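Local coordinates for cellulosomal-scaffolding protein A (Clostridium thermocellum, PDB 4B9F) that carries, in this fragment, a family 3a carbohydrate-binding module that probably attaches the cellulosome to crystalline cellulose, at residues 1-6 and 23-28; 41-46 and 111-116; 72-77 and 92-97. All coordinates share one frame; numbering follows the deposited sequence. Where two conformers were deposited one is given.

Interaction 1: 1-6 and 23-28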
ATOM      1  N   ASN A   1       0.648  -7.243 -16.218  1.00 44.11           N
ATOM      2  CA  ASN A   1      -0.792  -7.259 -16.001  1.00 40.53           C
ATOM      3  C   ASN A   1      -1.112  -7.608 -14.558  1.00 28.18           C
ATOM      4  O   ASN A   1      -0.872  -8.730 -14.109  1.00 26.34           O
ATOM      5  CB  ASN A   1      -1.465  -8.250 -16.945  1.00 49.02           C
ATOM      6  CG  ASN A   1      -1.049  -8.047 -18.385  1.00 57.09           C
ATOM      7  OD1 ASN A   1      -0.601  -6.964 -18.765  1.00 59.15           O
ATOM      8  ND2 ASN A   1      -1.192  -9.088 -19.198  1.00 60.04           N
ATOM      9  N   LEU A   2      -1.642  -6.641 -13.823  1.00 20.34           N
ATOM     10  CA  LEU A   2      -1.981  -6.891 -12.430  1.00 19.03           C
ATOM     11  C   LEU A   2      -3.278  -6.227 -12.001  1.00 18.19           C
ATOM     12  O   LEU A   2      -3.746  -5.269 -12.631  1.00 22.68           O
ATOM     13  CB  LEU A   2      -0.817  -6.541 -11.491  1.00 23.87           C
ATOM     14  CG  LEU A   2      -0.136  -5.174 -11.514  1.00 26.87           C
ATOM     15  CD1 LEU A   2      -0.987  -4.117 -10.826  1.00 31.93           C
ATOM     16  CD2 LEU A   2       1.250  -5.264 -10.865  1.00 26.25           C
ATOM     17  N   LYS A   3      -3.862  -6.771 -10.939  1.00 15.68           N
ATOM     18  CA  LYS A   3      -5.067  -6.239 -10.322  1.00 16.22           C
ATOM     19  C   LYS A   3      -4.702  -5.810  -8.908  1.00 12.92           C
ATOM     20  O   LYS A   3      -3.962  -6.512  -8.218  1.00 14.09           O
ATOM     21  CB  LYS A   3      -6.147  -7.323 -10.262  1.00 19.96           C
ATOM     22  CG  LYS A   3      -7.372  -6.947  -9.438  1.00 27.72           C
ATOM     23  CD  LYS A   3      -8.496  -7.970  -9.577  1.00 32.36           C
ATOM     24  CE  LYS A   3      -8.132  -9.318  -8.970  1.00 37.49           C
ATOM     25  NZ  LYS A   3      -9.303 -10.245  -8.972  1.00 41.52           N
ATOM     26  N   VAL A   4      -5.220  -4.668  -8.477  1.00 11.56           N
ATOM     27  CA  VAL A   4      -4.966  -4.187  -7.126  1.00 10.51           C
ATOM     28  C   VAL A   4      -6.291  -4.036  -6.396  1.00 10.75           C
ATOM     29  O   VAL A   4      -7.228  -3.431  -6.921  1.00 13.51           O
ATOM     30  CB  VAL A   4      -4.223  -2.837  -7.127  1.00 11.83           C
ATOM     31  CG1 VAL A   4      -4.034  -2.337  -5.696  1.00 13.32           C
ATOM     32  CG2 VAL A   4      -2.885  -2.963  -7.859  1.00 13.29           C
ATOM     33  N   GLU A   5      -6.372  -4.622  -5.204  1.00 10.10           N
ATOM     34  CA  GLU A   5      -7.513  -4.449  -4.334  1.00 11.33           C
ATOM     35  C   GLU A   5      -6.995  -3.847  -3.038  1.00  9.56           C
ATOM     36  O   GLU A   5      -5.817  -3.993  -2.700  1.00  9.97           O
ATOM     37  CB  GLU A   5      -8.172  -5.789  -4.057  1.00 12.85           C
ATOM     38  CG  GLU A   5      -8.693  -6.476  -5.289  1.00 12.74           C
ATOM     39  CD  GLU A   5      -9.135  -7.879  -4.970  1.00 18.12           C
ATOM     40  OE1 GLU A   5     -10.300  -8.060  -4.568  1.00 25.78           O
ATOM     41  OE2 GLU A   5      -8.306  -8.801  -5.095  1.00 20.16           O
ATOM     42  N   PHE A   6      -7.879  -3.176  -2.315  1.00  9.76           N
ATOM     43  CA  PHE A   6      -7.443  -2.317  -1.238  1.00  9.87           C
ATOM     44  C   PHE A   6      -8.563  -2.058  -0.237  1.00  9.71           C
ATOM     45  O   PHE A   6      -9.734  -2.035  -0.608  1.00 10.86           O
ATOM     46  CB  PHE A   6      -6.998  -0.966  -1.819  1.00 10.43           C
ATOM     47  CG  PHE A   6      -6.540  -0.025  -0.766  1.00  9.98           C
ATOM     48  CD1 PHE A   6      -5.259  -0.133  -0.263  1.00 10.05           C
ATOM     49  CD2 PHE A   6      -7.414   0.898  -0.199  1.00  9.45           C
ATOM     50  CE1 PHE A   6      -4.843   0.662   0.773  1.00 10.23           C
ATOM     51  CE2 PHE A   6      -7.007   1.708   0.841  1.00 10.18           C
ATOM     52  CZ  PHE A   6      -5.719   1.586   1.336  1.00 11.00           C
ATOM     53  N   LYS A  23      -3.861  -5.890  -1.745  1.00  9.24           N
ATOM     54  CA  LYS A  23      -3.724  -7.230  -2.311  1.00  9.63           C
ATOM     55  C   LYS A  23      -3.506  -7.089  -3.804  1.00 10.07           C
ATOM     56  O   LYS A  23      -4.354  -6.535  -4.509  1.00 12.23           O
ATOM     57  CB  LYS A  23      -4.952  -8.101  -2.032  1.00 11.69           C
ATOM     58  CG  LYS A  23      -4.801  -9.536  -2.553  1.00 14.40           C
ATOM     59  CD  LYS A  23      -5.723 -10.520  -1.844  1.00 20.64           C
ATOM     60  CE  LYS A  23      -7.174 -10.141  -1.988  1.00 20.81           C
ATOM     61  NZ  LYS A  23      -8.042 -11.281  -1.560  1.00 20.43           N
ATOM     62  N   VAL A  24      -2.371  -7.581  -4.284  1.00  9.47           N
ATOM     63  CA  VAL A  24      -2.003  -7.414  -5.685  1.00  9.66           C
ATOM     64  C   VAL A  24      -1.938  -8.786  -6.337  1.00  8.97           C
ATOM     65  O   VAL A  24      -1.231  -9.677  -5.855  1.00 10.56           O
ATOM     66  CB  VAL A  24      -0.629  -6.721  -5.811  1.00 11.05           C
ATOM     67  CG1 VAL A  24      -0.251  -6.539  -7.284  1.00 12.44           C
ATOM     68  CG2 VAL A  24      -0.626  -5.391  -5.072  1.00 13.01           C
ATOM     69  N   THR A  25      -2.684  -8.964  -7.424  1.00 10.49           N
ATOM     70  CA  THR A  25      -2.762 -10.256  -8.090  1.00 10.34           C
ATOM     71  C   THR A  25      -2.170 -10.159  -9.491  1.00 11.24           C
ATOM     72  O   THR A  25      -2.483  -9.231 -10.236  1.00 11.68           O
ATOM     73  CB  THR A  25      -4.227 -10.735  -8.186  1.00 13.08           C
ATOM     74  OG1 THR A  25      -4.795 -10.802  -6.869  1.00 13.41           O
ATOM     75  CG2 THR A  25      -4.305 -12.102  -8.848  1.00 14.17           C
ATOM     76  N   ASN A  26      -1.331 -11.126  -9.851  1.00 11.40           N
ATOM     77  CA  ASN A  26      -0.778 -11.193 -11.202  1.00 12.12           C
ATOM     78  C   ASN A  26      -1.764 -11.904 -12.114  1.00 14.34           C
ATOM     79  O   ASN A  26      -1.922 -13.123 -12.033  1.00 16.32           O
ATOM     80  CB  ASN A  26       0.561 -11.930 -11.205  1.00 12.46           C
ATOM     81  CG  ASN A  26       1.236 -11.918 -12.567  1.00 13.64           C
ATOM     82  OD1 ASN A  26       0.641 -11.516 -13.573  1.00 15.15           O
ATOM     83  ND2 ASN A  26       2.487 -12.361 -12.608  1.00 15.19           N
ATOM     84  N   THR A  27      -2.424 -11.134 -12.971  1.00 15.49           N
ATOM     85  CA  THR A  27      -3.441 -11.667 -13.873  1.00 20.95           C
ATOM     86  C   THR A  27      -2.887 -11.884 -15.279  1.00 20.49           C
ATOM     87  O   THR A  27      -3.632 -12.210 -16.206  1.00 22.20           O
ATOM     88  CB  THR A  27      -4.667 -10.738 -13.942  1.00 24.82           C
ATOM     89  OG1 THR A  27      -4.244  -9.416 -14.294  1.00 29.55           O
ATOM     90  CG2 THR A  27      -5.381 -10.684 -12.593  1.00 26.03           C
ATOM     91  N   GLY A  28      -1.577 -11.714 -15.431  1.00 20.39           N
ATOM     92  CA  GLY A  28      -0.928 -11.867 -16.722  1.00 20.42           C
ATOM     93  C   GLY A  28      -0.348 -13.252 -16.933  1.00 21.16           C
ATOM     94  O   GLY A  28      -0.618 -14.173 -16.164  1.00 24.99           O
TER
HETATM   95  O   HOH W   1       1.869  -9.987 -15.609  1.00 23.97           O
HETATM   96  O   HOH W   2      -5.822  -8.423  -6.191  1.00 14.54           O
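E5 and K23 face each other as a hydrogen-bonded residue pair of antiparallel strands, each giving its N-H to the other's carbonyl, and their side chains leave the sheet side by side. Along E5, CB rests 3.9 Å from K23 O; CG then lies anti to the carbonyl carbon (chi1 -61°) and the chain runs on extended, bringing OE2 to 3.6 Å from K23 CE. The opposite charges, E5 OE2 and K23 NZ, are 4.3 Å apart, too far for a salt bridge, though they may attract. Water 2 lies 2.7 Å from E5 OE2 and also meets K23 O and T25 OG1, linking the three on this polar face. Long charged chains and a threonine suit a surface where the ends can stay hydrated. On the reverse face L2, V4 and V24 turn inward: L2 CD2 touches V24 CG1 at 4.1 Å, and V4 and L2 pack on W151 of strand 148-151. Past the ladder, N26 OD1 accepts from G28 N at 2.9 Å in an Asx turn, while T27 N bonds to N1 O from above the carbonyl plane. Polar outside and apolar inside, the pair is typical of a β-sandwich such as the jelly roll of family 3 cellulose-binding modules.

Interaction 2: 41-46 and 111-116; sequences YYYTVD and GRFAKN. With CA (calcium ion), chain C.
Y41 and F113 meet across the interior of the β-sandwich, where the two sheets of this family 3 module face each other. Y41 CD2 comes to the edge of the F113 ring, 4.2 Å from CE2, while its own strand pairs with L92. Y43 makes the closer approach: tip to tip, F113 puts CE1 3.6 Å from Y43 CZ over one face of the tyrosine, the planes inclined at 41°. Tyrosine suits this place because its ring joins the core while its OH bonds to Q51. At T44 the strand yields to a calcium-binding loop. With OG1 between the backbone N and the carbonyl carbon (chi1 47°), the hydroxyl joins the T44 carbonyl oxygen on the ion, both at 2.5 Å. V45 meets one partner twice: CG2 lies 4.0 Å from K115 CE, and V45 O accepts from K115 NZ at 2.8 Å. An extended lysine spans the gap, its last methylene, CE, crossing V45 CG2 and its ammonium reaching the loop backbone. D46 completes this side of the metal site, with T122, N125, D126 and water 3 as remaining ligands; its carboxylate binds calcium unevenly, OD2 at 2.4 Å and OD1 at 2.8 Å.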
ATOM      1  N   TYR A  41      -0.009   5.020  -1.525  1.00  9.15           N
ATOM      2  CA  TYR A  41      -1.176   5.395  -0.743  1.00  8.81           C
ATOM      3  C   TYR A  41      -1.089   6.898  -0.458  1.00  7.81           C
ATOM      4  O   TYR A  41      -0.194   7.342   0.259  1.00  8.54           O
ATOM      5  CB  TYR A  41      -1.218   4.590   0.568  1.00  8.58           C
ATOM      6  CG  TYR A  41      -2.413   4.951   1.418  1.00  8.39           C
ATOM      7  CD1 TYR A  41      -3.646   4.349   1.202  1.00  9.03           C
ATOM      8  CD2 TYR A  41      -2.326   5.925   2.417  1.00  9.77           C
ATOM      9  CE1 TYR A  41      -4.756   4.692   1.951  1.00  9.34           C
ATOM     10  CE2 TYR A  41      -3.434   6.273   3.173  1.00  9.45           C
ATOM     11  CZ  TYR A  41      -4.645   5.650   2.933  1.00  9.38           C
ATOM     12  OH  TYR A  41      -5.767   5.971   3.650  1.00 10.78           O
ATOM     13  N   TYR A  42      -2.018   7.667  -1.028  1.00  8.60           N
ATOM     14  CA  TYR A  42      -1.968   9.123  -0.965  1.00  9.41           C
ATOM     15  C   TYR A  42      -2.832   9.672   0.156  1.00  8.77           C
ATOM     16  O   TYR A  42      -3.972   9.234   0.356  1.00  9.51           O
ATOM     17  CB  TYR A  42      -2.468   9.720  -2.277  1.00  9.84           C
ATOM     18  CG  TYR A  42      -1.798   9.213  -3.526  1.00  9.09           C
ATOM     19  CD1 TYR A  42      -0.630   9.807  -3.999  1.00  9.44           C
ATOM     20  CD2 TYR A  42      -2.373   8.191  -4.281  1.00  8.96           C
ATOM     21  CE1 TYR A  42      -0.035   9.376  -5.177  1.00  9.15           C
ATOM     22  CE2 TYR A  42      -1.778   7.746  -5.461  1.00  9.78           C
ATOM     23  CZ  TYR A  42      -0.613   8.350  -5.900  1.00  8.72           C
ATOM     24  OH  TYR A  42      -0.045   7.929  -7.081  1.00  9.76           O
ATOM     25  N   TYR A  43      -2.318  10.669   0.861  1.00  9.39           N
ATOM     26  CA  TYR A  43      -3.036  11.228   1.991  1.00  8.39           C
ATOM     27  C   TYR A  43      -2.516  12.617   2.331  1.00  8.89           C
ATOM     28  O   TYR A  43      -1.565  13.103   1.718  1.00  9.92           O
ATOM     29  CB  TYR A  43      -2.905  10.285   3.204  1.00 10.06           C
ATOM     30  CG  TYR A  43      -1.492  10.152   3.752  1.00  8.72           C
ATOM     31  CD1 TYR A  43      -0.540   9.363   3.110  1.00  9.26           C
ATOM     32  CD2 TYR A  43      -1.116  10.814   4.915  1.00 10.07           C
ATOM     33  CE1 TYR A  43       0.758   9.243   3.607  1.00  9.25           C
ATOM     34  CE2 TYR A  43       0.175  10.706   5.420  1.00  9.59           C
ATOM     35  CZ  TYR A  43       1.107   9.914   4.766  1.00  9.41           C
ATOM     36  OH  TYR A  43       2.384   9.786   5.260  1.00 10.74           O
ATOM     37  N   THR A  44      -3.165  13.259   3.297  1.00 10.00           N
ATOM     38  CA  THR A  44      -2.686  14.523   3.830  1.00 10.67           C
ATOM     39  C   THR A  44      -2.149  14.279   5.233  1.00 10.33           C
ATOM     40  O   THR A  44      -2.831  13.702   6.081  1.00 10.71           O
ATOM     41  CB  THR A  44      -3.800  15.583   3.884  1.00 10.86           C
ATOM     42  OG1 THR A  44      -4.976  15.007   4.473  1.00 10.87           O
ATOM     43  CG2 THR A  44      -4.132  16.083   2.491  1.00 12.78           C
ATOM     44  N   VAL A  45      -0.924  14.726   5.478  1.00 11.14           N
ATOM     45  CA  VAL A  45      -0.233  14.405   6.723  1.00 11.49           C
ATOM     46  C   VAL A  45      -0.835  15.079   7.970  1.00 11.55           C
ATOM     47  O   VAL A  45      -0.671  14.572   9.076  1.00 11.96           O
ATOM     48  CB  VAL A  45       1.286  14.699   6.581  1.00 11.71           C
ATOM     49  CG1 VAL A  45       1.546  16.197   6.429  1.00 12.19           C
ATOM     50  CG2 VAL A  45       2.085  14.108   7.740  1.00 11.84           C
ATOM     51  N   ASP A  46      -1.536  16.199   7.781  1.00 12.21           N
ATOM     52  CA  ASP A  46      -2.186  16.938   8.873  1.00 12.64           C
ATOM     53  C   ASP A  46      -1.189  17.373   9.951  1.00 12.30           C
ATOM     54  O   ASP A  46      -1.350  17.046  11.132  1.00 13.62           O
ATOM     55  CB  ASP A  46      -3.315  16.121   9.517  1.00 13.59           C
ATOM     56  CG  ASP A  46      -4.230  15.469   8.493  1.00 15.22           C
ATOM     57  OD1 ASP A  46      -4.643  16.133   7.515  1.00 15.24           O
ATOM     58  OD2 ASP A  46      -4.530  14.274   8.661  1.00 13.88           O
ATOM     59  N   GLY A 111      -0.280  -3.066   5.925  1.00 10.07           N
ATOM     60  CA  GLY A 111       0.639  -1.995   6.263  1.00 10.88           C
ATOM     61  C   GLY A 111       0.168  -1.150   7.424  1.00  9.87           C
ATOM     62  O   GLY A 111      -1.012  -1.146   7.760  1.00 10.62           O
ATOM     63  N   ARG A 112       1.095  -0.417   8.030  1.00  9.37           N
ATOM     64  CA  ARG A 112       0.756   0.427   9.158  1.00  9.76           C
ATOM     65  C   ARG A 112       1.762   1.558   9.238  1.00  8.41           C
ATOM     66  O   ARG A 112       2.967   1.340   9.063  1.00  9.70           O
ATOM     67  CB  ARG A 112       0.791  -0.388  10.452  1.00 10.81           C
ATOM     68  CG  ARG A 112       0.382   0.386  11.689  1.00 12.97           C
ATOM     69  CD  ARG A 112       0.089  -0.570  12.837  1.00 14.95           C
ATOM     70  NE  ARG A 112       1.232  -1.425  13.111  1.00 16.31           N
ATOM     71  CZ  ARG A 112       2.259  -1.069  13.881  1.00 15.87           C
ATOM     72  NH1 ARG A 112       2.267   0.122  14.471  1.00 15.59           N
ATOM     73  NH2 ARG A 112       3.280  -1.904  14.066  1.00 17.76           N
ATOM     74  N   PHE A 113       1.287   2.767   9.503  1.00  8.05           N
ATOM     75  CA  PHE A 113       2.226   3.865   9.727  1.00  8.27           C
ATOM     76  C   PHE A 113       1.716   4.866  10.749  1.00  8.22           C
ATOM     77  O   PHE A 113       0.509   4.970  10.994  1.00  9.60           O
ATOM     78  CB  PHE A 113       2.713   4.518   8.421  1.00  8.72           C
ATOM     79  CG  PHE A 113       1.659   5.248   7.633  1.00  8.72           C
ATOM     80  CD1 PHE A 113       1.412   6.594   7.869  1.00  9.83           C
ATOM     81  CD2 PHE A 113       0.984   4.623   6.589  1.00  9.11           C
ATOM     82  CE1 PHE A 113       0.498   7.303   7.095  1.00 10.64           C
ATOM     83  CE2 PHE A 113       0.062   5.323   5.821  1.00 10.45           C
ATOM     84  CZ  PHE A 113      -0.184   6.661   6.079  1.00 11.10           C
ATOM     85  N   ALA A 114       2.655   5.591  11.349  1.00  8.49           N
ATOM     86  CA  ALA A 114       2.336   6.556  12.381  1.00  8.65           C
ATOM     87  C   ALA A 114       3.373   7.655  12.393  1.00  8.55           C
ATOM     88  O   ALA A 114       4.494   7.484  11.895  1.00 11.13           O
ATOM     89  CB  ALA A 114       2.319   5.874  13.738  1.00 10.13           C
ATOM     90  N   LYS A 115       3.001   8.780  12.984  1.00  9.32           N
ATOM     91  CA  LYS A 115       3.960   9.839  13.259  1.00 10.09           C
ATOM     92  C   LYS A 115       4.815   9.427  14.450  1.00 10.90           C
ATOM     93  O   LYS A 115       4.349   8.710  15.340  1.00 11.30           O
ATOM     94  CB  LYS A 115       3.235  11.142  13.557  1.00 11.39           C
ATOM     95  CG  LYS A 115       2.487  11.678  12.348  1.00 13.12           C
ATOM     96  CD  LYS A 115       1.592  12.826  12.732  1.00 15.64           C
ATOM     97  CE  LYS A 115       0.950  13.418  11.511  1.00 17.32           C
ATOM     98  NZ  LYS A 115       0.045  14.557  11.812  1.00 16.35           N
ATOM     99  N   ASN A 116       6.063   9.870  14.476  1.00 12.97           N
ATOM    100  CA  ASN A 116       6.959   9.397  15.522  1.00 14.03           C
ATOM    101  C   ASN A 116       6.560   9.881  16.917  1.00 14.46           C
ATOM    102  O   ASN A 116       6.971   9.293  17.920  1.00 16.46           O
ATOM    103  CB  ASN A 116       8.418   9.712  15.173  1.00 15.81           C
ATOM    104  CG  ASN A 116       8.926   8.893  13.974  1.00 17.09           C
ATOM    105  OD1 ASN A 116       8.177   8.106  13.380  1.00 19.72           O
ATOM    106  ND2 ASN A 116      10.188   9.093  13.600  1.00 18.64           N
TER
HETATM  107 CA    CA C 153      -5.256  13.597   6.499  1.00 10.56          CA
HETATM  108  O   HOH W   3      -4.289  11.459   7.348  1.00 10.92           O

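Interaction 3: 72-77 and 92-97; sequences SNVKGT and LEISFT
T77 and E93 make the straightest bond of this antiparallel pair: E93 N gives its proton to T77 O at 2.8 Å, with an N-H...O angle of 175°, and T77 N answers to E93 O. K75 and S95 exchange a similar pair, and T97 N closes the ladder on N73 O at 2.9 Å. On the polar face, water 5 accepts from S95 OG and donates to E93 O and E93 OE1; short serine keeps OG near the backbone, while the longer glutamate brings OE1 to the same water. K75 bends at chi3 (-72°), which lays its CE 3.4 Å from S95 OG. Its CD passes obliquely over T97 CG2 at 3.7 Å, so the aliphatic part is packed while NZ has a weak bond to water 4. The other face is apolar. V74 spreads its two branches: CG1, anti to the backbone N (chi1 -179°), meets I94 CG2 at 3.6 Å, and CG2 lies 4.0 Å from F96 CE2. A CB on G76 would point to this face and lie tight against L92 CD1, so glycine lets the leucine sit 4.0 Å from its CA. V74 and F96 also reach I109 of strand 106-115. Branched and aromatic residues inside, hydrated ones outside, mark this β-hairpin of strands 74-85 and 88-96 as the edge of one layer of a β-sandwich.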
ATOM      1  N   SER A  72       8.984  -9.129   6.462  0.50 11.21           N
ATOM      2  CA  SER A  72      10.186  -8.318   6.637  0.50 13.47           C
ATOM      3  C   SER A  72      10.844  -7.891   5.324  0.50 13.08           C
ATOM      4  O   SER A  72      11.895  -7.242   5.329  0.50 16.45           O
ATOM      5  CB  SER A  72      11.188  -9.042   7.539  0.50 16.31           C
ATOM      6  OG  SER A  72      10.614  -9.282   8.810  0.50 17.52           O
ATOM      7  N   ASN A  73      10.218  -8.244   4.204  1.00 11.40           N
ATOM      8  CA  ASN A  73      10.684  -7.799   2.890  1.00 11.03           C
ATOM      9  C   ASN A  73       9.942  -6.563   2.388  1.00  9.94           C
ATOM     10  O   ASN A  73      10.262  -6.024   1.320  1.00 11.54           O
ATOM     11  CB  ASN A  73      10.537  -8.899   1.841  1.00 13.41           C
ATOM     12  CG  ASN A  73      11.381 -10.109   2.135  1.00 15.44           C
ATOM     13  OD1 ASN A  73      12.289 -10.069   2.974  1.00 19.65           O
ATOM     14  ND2 ASN A  73      11.092 -11.201   1.435  1.00 18.90           N
ATOM     15  N   VAL A  74       8.941  -6.130   3.148  1.00  9.25           N
ATOM     16  CA  VAL A  74       8.095  -5.015   2.738  1.00  9.26           C
ATOM     17  C   VAL A  74       8.580  -3.706   3.359  1.00  9.70           C
ATOM     18  O   VAL A  74       8.585  -3.541   4.585  1.00 11.52           O
ATOM     19  CB  VAL A  74       6.625  -5.272   3.119  1.00  8.92           C
ATOM     20  CG1 VAL A  74       5.745  -4.117   2.657  1.00 10.24           C
ATOM     21  CG2 VAL A  74       6.148  -6.584   2.513  1.00 11.02           C
ATOM     22  N   LYS A  75       8.998  -2.786   2.495  1.00  9.32           N
ATOM     23  CA  LYS A  75       9.556  -1.511   2.915  1.00  9.50           C
ATOM     24  C   LYS A  75       8.565  -0.386   2.683  1.00  8.20           C
ATOM     25  O   LYS A  75       7.781  -0.428   1.731  1.00  9.94           O
ATOM     26  CB  LYS A  75      10.823  -1.199   2.116  1.00 13.16           C
ATOM     27  CG  LYS A  75      11.936  -2.223   2.244  1.00 18.68           C
ATOM     28  CD  LYS A  75      13.140  -1.846   1.388  1.00 27.45           C
ATOM     29  CE  LYS A  75      12.861  -2.035  -0.093  1.00 33.26           C
ATOM     30  NZ  LYS A  75      14.057  -1.698  -0.911  1.00 39.01           N
ATOM     31  N   GLY A  76       8.658   0.659   3.498  1.00  8.80           N
ATOM     32  CA  GLY A  76       7.828   1.831   3.316  1.00  8.93           C
ATOM     33  C   GLY A  76       8.632   3.102   3.424  1.00  9.05           C
ATOM     34  O   GLY A  76       9.477   3.246   4.310  1.00  9.72           O
ATOM     35  N   THR A  77       8.361   4.026   2.507  1.00  8.60           N
ATOM     36  CA  THR A  77       9.012   5.321   2.481  1.00 10.03           C
ATOM     37  C   THR A  77       7.947   6.399   2.292  1.00  8.66           C
ATOM     38  O   THR A  77       6.897   6.141   1.697  1.00 10.63           O
ATOM     39  CB  THR A  77      10.009   5.400   1.306  1.00 15.78           C
ATOM     40  OG1 THR A  77      10.707   4.158   1.165  1.00 17.39           O
ATOM     41  CG2 THR A  77      11.003   6.505   1.553  1.00 19.36           C
ATOM     42  N   LEU A  92       2.609   7.324   1.030  1.00  8.65           N
ATOM     43  CA  LEU A  92       3.410   6.191   1.429  1.00  8.34           C
ATOM     44  C   LEU A  92       3.699   5.385   0.175  1.00  8.30           C
ATOM     45  O   LEU A  92       2.786   5.066  -0.602  1.00  8.91           O
ATOM     46  CB  LEU A  92       2.635   5.332   2.423  1.00  8.51           C
ATOM     47  CG  LEU A  92       3.177   3.922   2.668  1.00  8.91           C
ATOM     48  CD1 LEU A  92       4.451   3.966   3.501  1.00 10.42           C
ATOM     49  CD2 LEU A  92       2.133   3.037   3.340  1.00 10.84           C
ATOM     50  N   GLU A  93       4.971   5.089  -0.049  1.00  8.12           N
ATOM     51  CA  GLU A  93       5.364   4.191  -1.111  1.00  8.69           C
ATOM     52  C   GLU A  93       5.806   2.881  -0.502  1.00  8.39           C
ATOM     53  O   GLU A  93       6.750   2.852   0.301  1.00  9.09           O
ATOM     54  CB  GLU A  93       6.509   4.774  -1.925  1.00 10.39           C
ATOM     55  CG  GLU A  93       6.864   3.901  -3.114  1.00 12.65           C
ATOM     56  CD  GLU A  93       8.255   4.160  -3.647  1.00 18.70           C
ATOM     57  OE1 GLU A  93       9.236   3.794  -2.956  1.00 21.70           O
ATOM     58  OE2 GLU A  93       8.365   4.717  -4.758  1.00 17.59           O
ATOM     59  N   ILE A  94       5.103   1.811  -0.859  1.00  8.34           N
ATOM     60  CA  ILE A  94       5.456   0.472  -0.420  1.00  8.47           C
ATOM     61  C   ILE A  94       6.297  -0.167  -1.515  1.00  9.33           C
ATOM     62  O   ILE A  94       5.953  -0.091  -2.701  1.00 10.01           O
ATOM     63  CB  ILE A  94       4.194  -0.377  -0.106  1.00 10.42           C
ATOM     64  CG1 ILE A  94       3.467   0.204   1.116  1.00 12.05           C
ATOM     65  CG2 ILE A  94       4.587  -1.832   0.138  1.00 12.85           C
ATOM     66  CD1 ILE A  94       2.135  -0.460   1.426  1.00 13.44           C
ATOM     67  N   SER A  95       7.398  -0.785  -1.108  1.00  8.97           N
ATOM     68  CA  SER A  95       8.275  -1.504  -2.020  1.00  9.55           C
ATOM     69  C   SER A  95       8.705  -2.830  -1.390  1.00  9.72           C
ATOM     70  O   SER A  95       8.347  -3.134  -0.238  1.00  9.79           O
ATOM     71  CB  SER A  95       9.492  -0.647  -2.392  1.00 13.00           C
ATOM     72  OG  SER A  95      10.217  -0.286  -1.230  1.00 13.64           O
ATOM     73  N   PHE A  96       9.472  -3.614  -2.146  1.00  9.60           N
ATOM     74  CA  PHE A  96       9.818  -4.979  -1.750  1.00  9.90           C
ATOM     75  C   PHE A  96      11.294  -5.218  -1.983  1.00 11.15           C
ATOM     76  O   PHE A  96      11.843  -4.801  -3.012  1.00 11.72           O
ATOM     77  CB  PHE A  96       9.006  -5.999  -2.553  1.00 10.00           C
ATOM     78  CG  PHE A  96       7.530  -5.779  -2.466  1.00 10.55           C
ATOM     79  CD1 PHE A  96       6.889  -4.881  -3.316  1.00 10.21           C
ATOM     80  CD2 PHE A  96       6.773  -6.448  -1.513  1.00 11.38           C
ATOM     81  CE1 PHE A  96       5.530  -4.644  -3.213  1.00 11.51           C
ATOM     82  CE2 PHE A  96       5.400  -6.227  -1.414  1.00 12.90           C
ATOM     83  CZ  PHE A  96       4.782  -5.324  -2.270  1.00 13.08           C
ATOM     84  N   THR A  97      11.928  -5.911  -1.044  1.00 11.02           N
ATOM     85  CA  THR A  97      13.350  -6.199  -1.151  1.00 12.11           C
ATOM     86  C   THR A  97      13.643  -7.287  -2.176  1.00 13.82           C
ATOM     87  O   THR A  97      14.768  -7.409  -2.655  1.00 18.23           O
ATOM     88  CB  THR A  97      13.950  -6.605   0.200  1.00 13.66           C
ATOM     89  OG1 THR A  97      13.308  -7.797   0.668  1.00 15.96           O
ATOM     90  CG2 THR A  97      13.774  -5.487   1.228  1.00 16.05           C
TER
HETATM   91  O   HOH W   4      13.316  -2.748  -3.982  1.00 31.95           O
HETATM   92  O   HOH W   5       9.273   2.216  -0.579  1.00 15.55           O

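Interaction 1 belongs to the six-stranded sheet of the sandwich, interaction 3 lies at the edge of the five-stranded one, and interaction 2 bridges them. Along the chain interaction 1 closes first, and interaction 3 is then nested in the loop that interaction 2 closes. Interactions 1 and 2 are centred about 23 Å apart, yet F6 of the first packs on Y41 of the second. Interaction 2 also joins interaction 3, centred about 14 Å away, through neighbouring strands 37-43 and 88-96 and through F113 against L92. Interactions 1 and 3, centred about 17 Å apart, do not touch; interaction 2 thus links both strand pairs in the apolar interior, next to the calcium site.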